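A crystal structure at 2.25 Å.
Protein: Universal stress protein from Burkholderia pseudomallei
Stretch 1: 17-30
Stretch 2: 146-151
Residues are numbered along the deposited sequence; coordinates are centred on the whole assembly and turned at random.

Stretch 1 17-30: QTASHALDAALELA
Stretch 2 (146-151) VLMIPA

Residues 17-30 form a helix that continues later in the chain. Its phi/psi values stay near -65/-38. The i to i+4 ladder runs from His-21 N to Gln-17 O at 2.8 Å through to Ala-30 N to Ala-26 O, also 2.8 Å. Residues 146-149 are extended, with phi between -127 and -95 and psi between 112 and 133. Pro-150 follows at -68/156, and Ala-151 has phi -66.

The helix packs across the strand with its axis 8.3 Å away at closest approach. The angle between their N-to-C directions is 124°, so the two run more against each other than along. Thr-18 CA lies 5.0 Å from Ala-151 CA, and Ala-22 CA lies 5.7 Å from Ile-149 CA. Leu-29, further along the helix, meets Leu-147, earlier in the strand. The contact buries 322 Å² in total.

Strand alternation sends the CA-to-CB bonds of Leu-147 and Ile-149 toward the helix and that of Met-148 away. Ile-149 is the centre of the contact and gives up the largest area, 80 Å². Its chi1 is m (-72°) and its chi2 p (82°). Ile-149 CG1 lies 3.8 Å from Ala-25 CB, and Ile-149 CB lies 4.4 Å from Ala-22 CB. Ala-22 and Ala-25 are buried, and their short methyl side chains let the branched isoleucine sit close to the helix backbone: Ile-149 CG2 is 4.3 Å from Ala-22 CA.

Leu-29 (chi1 t, chi2 p) and Leu-147 (chi1 t, chi2 p) extend the apolar packing. Their CD2 atoms, Leu-29 CD2 and Leu-147 CD2, are 4.3 Å apart. Both residues are buried, as suits their purely hydrocarbon side chains.

Polar contacts gather nearer the start of the helix. His-21 has chi1 t (-174°) and chi2 -122°. Its ND1 donates a weak hydrogen bond to Pro-150 O, at 3.3 Å with an angle of 123°. The carbonyl oxygen lies at the ring edge, near the ring plane. His-21 ND1 is also 3.4 Å from Ile-149 CG2, which lies oblique to the ring; His-21 stays exposed, though 45 Å² of it is covered by the strand segment.

Water 1 bridges the two backbones. It lies 2.5 Å from Thr-18 O and 2.8 Å from Ile-149 O, as donor toward each carbonyl, though it cannot serve every acceptor in its reach at once. Water 1 and His-21 ND1 are also hydrogen-bonded, at 3.2 Å. Thr-18, with chi1 p (77°), places its CG2 methyl 3.5 Å from Ala-151 CB. Ala-151 is exposed, and this methyl contact covers part of it.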

ATOM      1  N   GLN A  17       2.286  17.670  -6.236  1.00 50.31           N
ATOM      2  CA  GLN A  17       0.957  17.654  -5.632  1.00 53.06           C
ATOM      3  C   GLN A  17       0.545  16.260  -5.167  1.00 51.29           C
ATOM      4  O   GLN A  17      -0.034  16.106  -4.090  1.00 50.81           O
ATOM      5  CB  GLN A  17      -0.080  18.191  -6.621  1.00 60.10           C
ATOM      6  CG  GLN A  17      -0.340  19.685  -6.512  1.00 65.45           C
ATOM      7  CD  GLN A  17      -1.104  20.049  -5.253  1.00 68.36           C
ATOM      8  OE1 GLN A  17      -1.907  19.263  -4.752  1.00 69.99           O
ATOM      9  NE2 GLN A  17      -0.852  21.243  -4.733  1.00 70.61           N
ATOM     10  N   THR A  18       0.840  15.251  -5.981  1.00 50.03           N
ATOM     11  CA  THR A  18       0.442  13.881  -5.675  1.00 49.10           C
ATOM     12  C   THR A  18       1.260  13.309  -4.526  1.00 42.69           C
ATOM     13  O   THR A  18       0.778  12.461  -3.779  1.00 40.64           O
ATOM     14  CB  THR A  18       0.590  12.964  -6.900  1.00 53.03           C
ATOM     15  OG1 THR A  18       1.971  12.625  -7.087  1.00 53.45           O
ATOM     16  CG2 THR A  18       0.071  13.664  -8.138  1.00 57.24           C
ATOM     17  N   ALA A  19       2.497  13.774  -4.394  1.00 41.20           N
ATOM     18  CA  ALA A  19       3.340  13.374  -3.274  1.00 38.10           C
ATOM     19  C   ALA A  19       2.838  14.023  -1.994  1.00 36.34           C
ATOM     20  O   ALA A  19       2.853  13.413  -0.925  1.00 34.19           O
ATOM     21  CB  ALA A  19       4.782  13.748  -3.530  1.00 36.93           C
ATOM     22  N   SER A  20       2.394  15.270  -2.114  1.00 37.79           N
ATOM     23  CA  SER A  20       1.789  15.980  -0.997  1.00 38.35           C
ATOM     24  C   SER A  20       0.484  15.304  -0.595  1.00 39.45           C
ATOM     25  O   SER A  20       0.148  15.230   0.588  1.00 38.53           O
ATOM     26  CB  SER A  20       1.544  17.445  -1.362  1.00 39.71           C
ATOM     27  OG  SER A  20       0.931  18.144  -0.295  1.00 39.05           O
ATOM     28  N   HIS A  21      -0.244  14.811  -1.590  1.00 40.96           N
ATOM     29  CA  HIS A  21      -1.472  14.066  -1.352  1.00 41.69           C
ATOM     30  C   HIS A  21      -1.165  12.774  -0.606  1.00 38.81           C
ATOM     31  O   HIS A  21      -1.923  12.349   0.266  1.00 40.61           O
ATOM     32  CB  HIS A  21      -2.182  13.765  -2.672  1.00 44.71           C
ATOM     33  CG  HIS A  21      -3.523  13.122  -2.504  1.00 48.05           C
ATOM     34  ND1 HIS A  21      -3.840  11.900  -3.061  1.00 48.72           N
ATOM     35  CD2 HIS A  21      -4.631  13.529  -1.842  1.00 50.23           C
ATOM     36  CE1 HIS A  21      -5.083  11.585  -2.750  1.00 50.40           C
ATOM     37  NE2 HIS A  21      -5.586  12.557  -2.009  1.00 51.14           N
ATOM     38  N   ALA A  22      -0.041  12.158  -0.955  1.00 36.92           N
ATOM     39  CA  ALA A  22       0.393  10.924  -0.313  1.00 34.97           C
ATOM     40  C   ALA A  22       0.799  11.177   1.135  1.00 36.21           C
ATOM     41  O   ALA A  22       0.609  10.323   2.001  1.00 38.96           O
ATOM     42  CB  ALA A  22       1.544  10.306  -1.085  1.00 31.83           C
ATOM     43  N   LEU A  23       1.362  12.354   1.383  1.00 35.30           N
ATOM     44  CA  LEU A  23       1.757  12.754   2.726  1.00 33.60           C
ATOM     45  C   LEU A  23       0.542  12.877   3.638  1.00 35.24           C
ATOM     46  O   LEU A  23       0.572  12.441   4.789  1.00 34.45           O
ATOM     47  CB  LEU A  23       2.522  14.078   2.686  1.00 31.57           C
ATOM     48  CG  LEU A  23       2.823  14.720   4.042  1.00 32.06           C
ATOM     49  CD1 LEU A  23       3.667  13.792   4.898  1.00 29.77           C
ATOM     50  CD2 LEU A  23       3.516  16.061   3.862  1.00 33.32           C
ATOM     51  N   ASP A  24      -0.525  13.472   3.113  1.00 38.06           N
ATOM     52  CA  ASP A  24      -1.765  13.627   3.865  1.00 41.42           C
ATOM     53  C   ASP A  24      -2.370  12.271   4.207  1.00 41.75           C
ATOM     54  O   ASP A  24      -2.977  12.098   5.265  1.00 43.76           O
ATOM     55  CB  ASP A  24      -2.772  14.466   3.078  1.00 45.21           C
ATOM     56  CG  ASP A  24      -2.371  15.927   2.988  1.00 48.85           C
ATOM     57  OD1 ASP A  24      -1.498  16.356   3.772  1.00 46.97           O
ATOM     58  OD2 ASP A  24      -2.937  16.646   2.137  1.00 53.28           O
ATOM     59  N   ALA A  25      -2.200  11.312   3.302  1.00 39.66           N
ATOM     60  CA  ALA A  25      -2.693   9.958   3.520  1.00 38.69           C
ATOM     61  C   ALA A  25      -1.828   9.226   4.541  1.00 36.19           C
ATOM     62  O   ALA A  25      -2.341   8.531   5.418  1.00 35.38           O
ATOM     63  CB  ALA A  25      -2.735   9.192   2.209  1.00 38.90           C
ATOM     64  N   ALA A  26      -0.514   9.391   4.417  1.00 32.64           N
ATOM     65  CA  ALA A  26       0.433   8.778   5.342  1.00 31.28           C
ATOM     66  C   ALA A  26       0.270   9.357   6.743  1.00 32.78           C
ATOM     67  O   ALA A  26       0.389   8.641   7.736  1.00 32.24           O
ATOM     68  CB  ALA A  26       1.860   8.969   4.849  1.00 29.81           C
ATOM     69  N   LEU A  27      -0.006  10.656   6.813  1.00 33.11           N
ATOM     70  CA  LEU A  27      -0.256  11.318   8.087  1.00 35.99           C
ATOM     71  C   LEU A  27      -1.505  10.766   8.756  1.00 38.65           C
ATOM     72  O   LEU A  27      -1.491  10.442   9.944  1.00 40.07           O
ATOM     73  CB  LEU A  27      -0.400  12.829   7.897  1.00 37.79           C
ATOM     74  CG  LEU A  27       0.799  13.692   8.280  1.00 39.99           C
ATOM     75  CD1 LEU A  27       0.448  15.155   8.128  1.00 43.07           C
ATOM     76  CD2 LEU A  27       1.236  13.396   9.702  1.00 40.42           C
ATOM     77  N   GLU A  28      -2.585  10.673   7.986  1.00 40.35           N
ATOM     78  CA  GLU A  28      -3.856  10.165   8.489  1.00 41.58           C
ATOM     79  C   GLU A  28      -3.706   8.744   9.013  1.00 39.80           C
ATOM     80  O   GLU A  28      -4.296   8.381  10.029  1.00 42.81           O
ATOM     81  CB  GLU A  28      -4.924  10.210   7.394  1.00 43.02           C
ATOM     82  N   LEU A  29      -2.910   7.945   8.311  1.00 37.29           N
ATOM     83  CA  LEU A  29      -2.636   6.578   8.729  1.00 36.96           C
ATOM     84  C   LEU A  29      -1.780   6.563   9.989  1.00 35.45           C
ATOM     85  O   LEU A  29      -2.021   5.777  10.904  1.00 35.51           O
ATOM     86  CB  LEU A  29      -1.937   5.803   7.613  1.00 36.09           C
ATOM     87  CG  LEU A  29      -1.692   4.322   7.890  1.00 38.63           C
ATOM     88  CD1 LEU A  29      -3.002   3.562   7.851  1.00 39.49           C
ATOM     89  CD2 LEU A  29      -0.702   3.745   6.896  1.00 37.86           C
ATOM     90  N   ALA A  30      -0.780   7.438  10.025  1.00 33.72           N
ATOM     91  CA  ALA A  30       0.120   7.536  11.167  1.00 33.47           C
ATOM     92  C   ALA A  30      -0.627   7.953  12.430  1.00 34.92           C
ATOM     93  O   ALA A  30      -0.317   7.488  13.526  1.00 34.27           O
ATOM     94  CB  ALA A  30       1.245   8.516  10.872  1.00 32.82           C
ATOM     95  N   VAL A 146       4.561  -1.738   0.462  1.00 36.58           N
ATOM     96  CA  VAL A 146       4.420  -0.452  -0.217  1.00 37.02           C
ATOM     97  C   VAL A 146       2.952  -0.049  -0.363  1.00 34.76           C
ATOM     98  O   VAL A 146       2.116  -0.853  -0.775  1.00 36.03           O
ATOM     99  CB  VAL A 146       5.072  -0.479  -1.618  1.00 39.54           C
ATOM    100  CG1 VAL A 146       4.928   0.867  -2.294  1.00 38.82           C
ATOM    101  CG2 VAL A 146       6.539  -0.874  -1.529  1.00 40.32           C
ATOM    102  N   LEU A 147       2.647   1.202  -0.026  1.00 32.90           N
ATOM    103  CA  LEU A 147       1.292   1.725  -0.135  1.00 35.08           C
ATOM    104  C   LEU A 147       1.201   2.784  -1.227  1.00 34.88           C
ATOM    105  O   LEU A 147       1.817   3.845  -1.126  1.00 32.90           O
ATOM    106  CB  LEU A 147       0.837   2.311   1.204  1.00 33.68           C
ATOM    107  CG  LEU A 147      -0.553   2.948   1.247  1.00 34.57           C
ATOM    108  CD1 LEU A 147      -1.614   1.968   0.771  1.00 31.25           C
ATOM    109  CD2 LEU A 147      -0.878   3.467   2.644  1.00 33.09           C
ATOM    110  N   MET A 148       0.424   2.493  -2.264  1.00 38.17           N
ATOM    111  CA  MET A 148       0.269   3.410  -3.388  1.00 42.49           C
ATOM    112  C   MET A 148      -0.956   4.305  -3.232  1.00 41.20           C
ATOM    113  O   MET A 148      -2.075   3.809  -3.104  1.00 41.49           O
ATOM    114  CB  MET A 148       0.156   2.632  -4.699  1.00 49.83           C
ATOM    115  CG  MET A 148       1.020   1.382  -4.783  1.00 57.28           C
ATOM    116  SD  MET A 148       2.765   1.695  -5.110  1.00 62.82           S
ATOM    117  CE  MET A 148       3.331   0.033  -5.475  1.00 65.35           C
ATOM    118  N   ILE A 149      -0.753   5.617  -3.253  1.00 41.10           N
ATOM    119  CA  ILE A 149      -1.875   6.549  -3.251  1.00 41.99           C
ATOM    120  C   ILE A 149      -1.921   7.299  -4.575  1.00 43.26           C
ATOM    121  O   ILE A 149      -1.024   8.085  -4.885  1.00 43.64           O
ATOM    122  CB  ILE A 149      -1.803   7.561  -2.081  1.00 42.87           C
ATOM    123  CG1 ILE A 149      -2.122   6.869  -0.751  1.00 44.38           C
ATOM    124  CG2 ILE A 149      -2.768   8.723  -2.320  1.00 42.45           C
ATOM    125  CD1 ILE A 149      -0.954   6.142  -0.138  1.00 44.81           C
ATOM    126  N   PRO A 150      -2.961   7.031  -5.377  1.00 45.12           N
ATOM    127  CA  PRO A 150      -3.213   7.729  -6.642  1.00 47.65           C
ATOM    128  C   PRO A 150      -3.589   9.192  -6.416  1.00 49.00           C
ATOM    129  O   PRO A 150      -4.072   9.538  -5.337  1.00 48.35           O
ATOM    130  CB  PRO A 150      -4.387   6.949  -7.246  1.00 48.31           C
ATOM    131  CG  PRO A 150      -4.362   5.616  -6.557  1.00 47.84           C
ATOM    132  CD  PRO A 150      -3.901   5.916  -5.170  1.00 43.94           C
ATOM    133  N   ALA A 151      -3.373  10.036  -7.421  1.00 51.60           N
ATOM    134  CA  ALA A 151      -3.663  11.463  -7.302  1.00 53.06           C
ATOM    135  C   ALA A 151      -5.159  11.719  -7.155  1.00 55.59           C
ATOM    136  O   ALA A 151      -5.969  11.110  -7.850  1.00 58.91           O
ATOM    137  CB  ALA A 151      -3.117  12.214  -8.503  1.00 54.70           C
TER
HETATM  138  O   HOH W   1      -1.106  10.854  -4.295  1.00 39.79           O